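Local coordinates for protein ECF RNA polymerase sigma factor SigK (Mycobacterium tuberculosis, PDB 4NQW) that probably directs RNA polymerase to specific promoters and, like other ECF sigma factors, is probably held inactive by an anti-sigma factor until regulated proteolysis releases it, at residues Y55-R60 with A165-L170; R159-L164 with K187-D192. One frame throughout, in Å; residues are numbered along the deposited sequence.

Contact 1 of 2, residues Y55-R60 with A165-L170; sequences YGLVMR and AYYGGL
The interface between sigma-70 domain 2 and domain 4 is formed here by Leu57 and Arg60 on helix 42-62, which meet the consecutive tyrosines Tyr166 and Tyr167 near the end of helix 156-167. Backbones come closest at Arg60 and Tyr167, whose CA atoms are 6.9 Å apart. Arg60 leaves its helix with CG anti to the backbone N (chi1 179°) and then bends at chi2 and chi3. The bends fold the chain over the tyrosine: CG lies over the margin of the ring, 3.5 Å from Tyr167 CD1, and the guanidinium lies flat over CB and the near edge of the ring, with NH1 above the ring itself, 3.7 Å from CD2 of Tyr167. Guanidinium and ring are nearly parallel, their planes 17° apart, and CZ of Arg60 stands 4.5 Å from the centroid of the Tyr167 ring, an off-centre cation-pi stack. The opposite face of that ring is met by its own neighbour, Tyr166 CD2. Leu57 fills the more buried side. Its CD2 reaches Tyr166 OH at 3.7 Å, its CD1 lies 3.9 Å from CE2 of Tyr166, and the same methyl approaches the edge of Tyr167, 4.1 Å from CE1. A branched leucine suits this place because one methyl, CD1, can touch both rings while the other reaches the Tyr166 hydroxyl. Helix 93-111 supports both sides of the contact: Leu57 touches Leu98 and His102, and the Tyr166 ring stacks on His102. The partner protein in the assembly also packs on Arg60 and both tyrosines. An arginine serves well at this exposed margin, since it can stack through its face and still offer N-H groups to a carboxylate: NH2 forms a salt bridge with Glu163 OE2. Domain 4 thus holds the guanidinium by both aromatic face and carboxylate, which probably fixes its rotation.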
# COMPACT_ATOMS: atom_id res chain seq x y z
N TYR A 55 -10.21 -2.89 4.68
CA TYR A 55 -11.20 -3.82 4.11
C TYR A 55 -11.60 -3.41 2.70
O TYR A 55 -11.73 -4.26 1.82
CB TYR A 55 -12.44 -3.90 5.00
CG TYR A 55 -13.47 -4.88 4.52
CD1 TYR A 55 -13.24 -6.25 4.60
CD2 TYR A 55 -14.69 -4.45 4.00
CE1 TYR A 55 -14.19 -7.16 4.17
CE2 TYR A 55 -15.64 -5.35 3.56
CZ TYR A 55 -15.38 -6.71 3.65
OH TYR A 55 -16.32 -7.61 3.22
N GLY A 56 -11.80 -2.11 2.49
CA GLY A 56 -12.15 -1.57 1.18
C GLY A 56 -11.08 -1.78 0.13
O GLY A 56 -11.39 -2.06 -1.03
N LEU A 57 -9.81 -1.66 0.53
CA LEU A 57 -8.70 -1.89 -0.39
C LEU A 57 -8.64 -3.37 -0.77
O LEU A 57 -8.55 -3.71 -1.95
CB LEU A 57 -7.37 -1.46 0.22
CG LEU A 57 -6.13 -1.77 -0.62
CD1 LEU A 57 -6.24 -1.18 -2.02
CD2 LEU A 57 -4.87 -1.28 0.07
N VAL A 58 -8.71 -4.24 0.24
CA VAL A 58 -8.68 -5.68 0.01
C VAL A 58 -9.85 -6.11 -0.88
O VAL A 58 -9.64 -6.83 -1.86
CB VAL A 58 -8.69 -6.45 1.35
CG1 VAL A 58 -8.86 -7.94 1.11
CG2 VAL A 58 -7.39 -6.20 2.11
N MET A 59 -11.06 -5.66 -0.54
CA MET A 59 -12.23 -5.90 -1.39
C MET A 59 -11.97 -5.50 -2.84
O MET A 59 -12.28 -6.25 -3.76
CB MET A 59 -13.47 -5.14 -0.87
CG MET A 59 -14.44 -5.97 -0.04
SD MET A 59 -14.98 -7.51 -0.83
CE MET A 59 -15.54 -6.93 -2.43
N ARG A 60 -11.41 -4.31 -3.02
CA ARG A 60 -11.11 -3.79 -4.35
C ARG A 60 -10.19 -4.72 -5.14
O ARG A 60 -10.42 -4.96 -6.33
CB ARG A 60 -10.49 -2.39 -4.25
CG ARG A 60 -10.12 -1.75 -5.57
CD ARG A 60 -11.33 -1.54 -6.47
NE ARG A 60 -11.06 -1.98 -7.84
CZ ARG A 60 -10.70 -1.20 -8.85
NH1 ARG A 60 -10.56 0.12 -8.70
NH2 ARG A 60 -10.48 -1.74 -10.05
N ALA A 165 -1.36 -1.82 -12.15
CA ALA A 165 -0.32 -2.20 -11.19
C ALA A 165 -0.86 -2.30 -9.77
O ALA A 165 -0.74 -3.34 -9.13
CB ALA A 165 0.83 -1.21 -11.23
N TYR A 166 -1.46 -1.22 -9.29
CA TYR A 166 -1.92 -1.15 -7.91
C TYR A 166 -3.18 -2.00 -7.70
O TYR A 166 -3.14 -2.97 -6.95
CB TYR A 166 -2.16 0.31 -7.49
CG TYR A 166 -2.34 0.51 -6.01
CD1 TYR A 166 -1.25 0.43 -5.14
CD2 TYR A 166 -3.59 0.79 -5.47
CE1 TYR A 166 -1.42 0.62 -3.77
CE2 TYR A 166 -3.76 0.97 -4.11
CZ TYR A 166 -2.68 0.88 -3.27
OH TYR A 166 -2.86 1.07 -1.92
N TYR A 167 -4.28 -1.68 -8.37
CA TYR A 167 -5.53 -2.42 -8.17
C TYR A 167 -5.55 -3.79 -8.84
O TYR A 167 -6.04 -4.75 -8.25
CB TYR A 167 -6.73 -1.58 -8.61
CG TYR A 167 -6.92 -0.34 -7.77
CD1 TYR A 167 -7.00 -0.43 -6.38
CD2 TYR A 167 -7.01 0.92 -8.35
CE1 TYR A 167 -7.17 0.70 -5.60
CE2 TYR A 167 -7.18 2.06 -7.58
CZ TYR A 167 -7.26 1.94 -6.20
OH TYR A 167 -7.43 3.07 -5.43
N GLY A 168 -5.03 -3.87 -10.06
CA GLY A 168 -4.99 -5.13 -10.81
C GLY A 168 -3.91 -6.10 -10.35
O GLY A 168 -3.95 -7.28 -10.69
N GLY A 169 -2.95 -5.60 -9.58
CA GLY A 169 -1.88 -6.43 -9.02
C GLY A 169 -0.78 -6.81 -9.99
O GLY A 169 0.05 -7.67 -9.67
N LEU A 170 -0.75 -6.19 -11.16
CA LEU A 170 0.28 -6.48 -12.16
C LEU A 170 1.62 -5.87 -11.78
O LEU A 170 1.67 -4.79 -11.19
CB LEU A 170 -0.14 -5.97 -13.55
CG LEU A 170 -1.14 -6.81 -14.35
CD1 LEU A 170 -2.52 -6.80 -13.72
CD2 LEU A 170 -1.21 -6.31 -15.78

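Contact 2 of 2, residues R159-L164 with K187-D192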
# COMPACT_ATOMS: atom_id res chain seq x y z
N ARG A 159 -3.47 7.09 -15.29
CA ARG A 159 -4.53 6.42 -14.53
C ARG A 159 -4.49 4.91 -14.77
O ARG A 159 -4.69 4.12 -13.85
CB ARG A 159 -5.91 6.96 -14.91
CG ARG A 159 -7.04 6.45 -14.03
CD ARG A 159 -8.40 6.69 -14.66
NE ARG A 159 -8.64 8.11 -14.96
CZ ARG A 159 -8.69 8.66 -16.17
NH1 ARG A 159 -8.51 7.92 -17.27
NH2 ARG A 159 -8.91 9.96 -16.30
N GLN A 160 -4.23 4.52 -16.02
CA GLN A 160 -4.14 3.11 -16.42
C GLN A 160 -3.00 2.37 -15.71
O GLN A 160 -3.15 1.20 -15.35
CB GLN A 160 -3.95 3.02 -17.93
CG GLN A 160 -4.03 1.61 -18.52
CD GLN A 160 -3.76 1.60 -20.02
OE1 GLN A 160 -2.81 2.24 -20.49
NE2 GLN A 160 -4.58 0.88 -20.77
N CYS A 161 -1.87 3.05 -15.51
CA CYS A 161 -0.72 2.46 -14.81
C CYS A 161 -1.06 2.07 -13.38
O CYS A 161 -0.76 0.96 -12.94
CB CYS A 161 0.48 3.42 -14.81
SG CYS A 161 1.48 3.35 -16.31
N ILE A 162 -1.69 3.00 -12.66
CA ILE A 162 -2.11 2.74 -11.28
C ILE A 162 -3.22 1.69 -11.24
O ILE A 162 -3.22 0.83 -10.36
CB ILE A 162 -2.56 4.04 -10.57
CG1 ILE A 162 -1.37 5.00 -10.46
CG2 ILE A 162 -3.14 3.74 -9.19
CD1 ILE A 162 -1.65 6.29 -9.71
N GLU A 163 -4.14 1.75 -12.20
CA GLU A 163 -5.25 0.79 -12.27
C GLU A 163 -4.74 -0.65 -12.42
O GLU A 163 -5.20 -1.55 -11.70
CB GLU A 163 -6.18 1.13 -13.44
CG GLU A 163 -7.56 0.50 -13.36
CD GLU A 163 -8.49 1.22 -12.40
OE1 GLU A 163 -8.67 2.45 -12.54
OE2 GLU A 163 -9.05 0.55 -11.50
N LEU A 164 -3.80 -0.87 -13.33
CA LEU A 164 -3.28 -2.21 -13.60
C LEU A 164 -2.30 -2.69 -12.53
O LEU A 164 -2.39 -3.82 -12.06
CB LEU A 164 -2.62 -2.27 -14.98
CG LEU A 164 -3.55 -2.11 -16.19
CD1 LEU A 164 -2.73 -1.99 -17.46
CD2 LEU A 164 -4.53 -3.27 -16.30
N LYS A 187 8.02 2.60 -16.08
CA LYS A 187 8.60 3.07 -14.83
C LYS A 187 8.52 4.59 -14.70
O LYS A 187 8.17 5.11 -13.64
CB LYS A 187 10.05 2.59 -14.69
CG LYS A 187 10.17 1.10 -14.43
CD LYS A 187 11.60 0.69 -14.13
CE LYS A 187 12.49 0.80 -15.36
NZ LYS A 187 13.89 0.38 -15.05
N SER A 188 8.82 5.29 -15.79
CA SER A 188 8.67 6.75 -15.84
C SER A 188 7.21 7.17 -15.70
O SER A 188 6.91 8.16 -15.03
CB SER A 188 9.23 7.30 -17.16
OG SER A 188 10.63 7.12 -17.24
N ARG A 189 6.31 6.40 -16.31
CA ARG A 189 4.89 6.73 -16.31
C ARG A 189 4.26 6.51 -14.93
O ARG A 189 3.44 7.31 -14.49
CB ARG A 189 4.15 5.92 -17.38
CG ARG A 189 2.90 6.59 -17.95
CD ARG A 189 3.16 8.03 -18.38
NE ARG A 189 2.74 8.29 -19.76
CZ ARG A 189 3.52 8.17 -20.83
NH1 ARG A 189 4.79 7.78 -20.72
NH2 ARG A 189 3.03 8.43 -22.03
N MET A 190 4.64 5.42 -14.27
CA MET A 190 4.21 5.17 -12.89
C MET A 190 4.68 6.29 -11.97
O MET A 190 3.93 6.75 -11.11
CB MET A 190 4.74 3.83 -12.39
CG MET A 190 4.02 2.63 -12.94
SD MET A 190 4.68 1.10 -12.27
CE MET A 190 3.54 -0.08 -12.98
N ARG A 191 5.93 6.71 -12.15
CA ARG A 191 6.49 7.83 -11.40
C ARG A 191 5.72 9.12 -11.64
O ARG A 191 5.42 9.85 -10.70
CB ARG A 191 7.95 8.05 -11.79
CG ARG A 191 8.91 7.06 -11.16
CD ARG A 191 10.36 7.39 -11.50
NE ARG A 191 10.77 8.69 -10.95
CZ ARG A 191 12.03 9.08 -10.79
NH1 ARG A 191 13.05 8.28 -11.10
NH2 ARG A 191 12.28 10.29 -10.29
N ASP A 192 5.40 9.39 -12.91
CA ASP A 192 4.64 10.59 -13.27
C ASP A 192 3.25 10.58 -12.63
O ASP A 192 2.81 11.59 -12.08
CB ASP A 192 4.52 10.72 -14.79
CG ASP A 192 5.85 11.06 -15.46
OD1 ASP A 192 6.89 11.10 -14.76
OD2 ASP A 192 5.86 11.29 -16.69
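Two helices, 156-167 and 183-201, approach closely where Cys161 faces Met190, with CA atoms 5.9 Å apart. So short a separation calls for a small residue on at least one side, and Cys161, whose CB points toward the other helix, supplies it. Its SG, anti to the carbonyl carbon (chi1 -84°), lies against the stem of Arg189, 3.9 Å from CB and equally near CG of that arginine. CB of Cys161 meets Met190 instead, at 4.1 Å from its CG. The thiol side chain therefore sits against two successive residues of the opposing helix, a purely van der Waals contact. Residues 187-191 probably belong to the DNA-binding helix-turn-helix of domain 4, so the contact packs the second helix of that unit, 183-201, against helix 156-167, which precedes the unit in the chain. Methionine suits its buried position because its unbranched chain, extended beyond CG, can run on past the cysteine; it also touches Ala165 one turn further along helix 156-167, as well as Tyr172 of helix 172-178. Arg189 behaves differently: only its first methylenes are used at the cysteine, and bends at chi2 and chi3 lead the guanidinium away, while the side chain also packs on Thr157 and Gln158. Met190 packs in addition on a polar side chain of the partner protein.

From the N terminus the chain passes first through 55-60 in domain 2, then through helices 65-82 and 93-111 and the unmodelled residues 113-139, before domain 4 brings it back at 165-170, where contact 1 closes a loop of 104 residues. Contact 2 closes a much shorter one: 22 residues, including helix 172-178, separate 159-164 from 187-192. The two loops cross, because the segments alternate along the chain: 55-60, 159-164, 165-170, 187-192. Helix 156-167 is common to both, contributing its earlier part to contact 2 and its end to contact 1. It thereby couples domain 2, on one side, to the probable helix-turn-helix of domain 4.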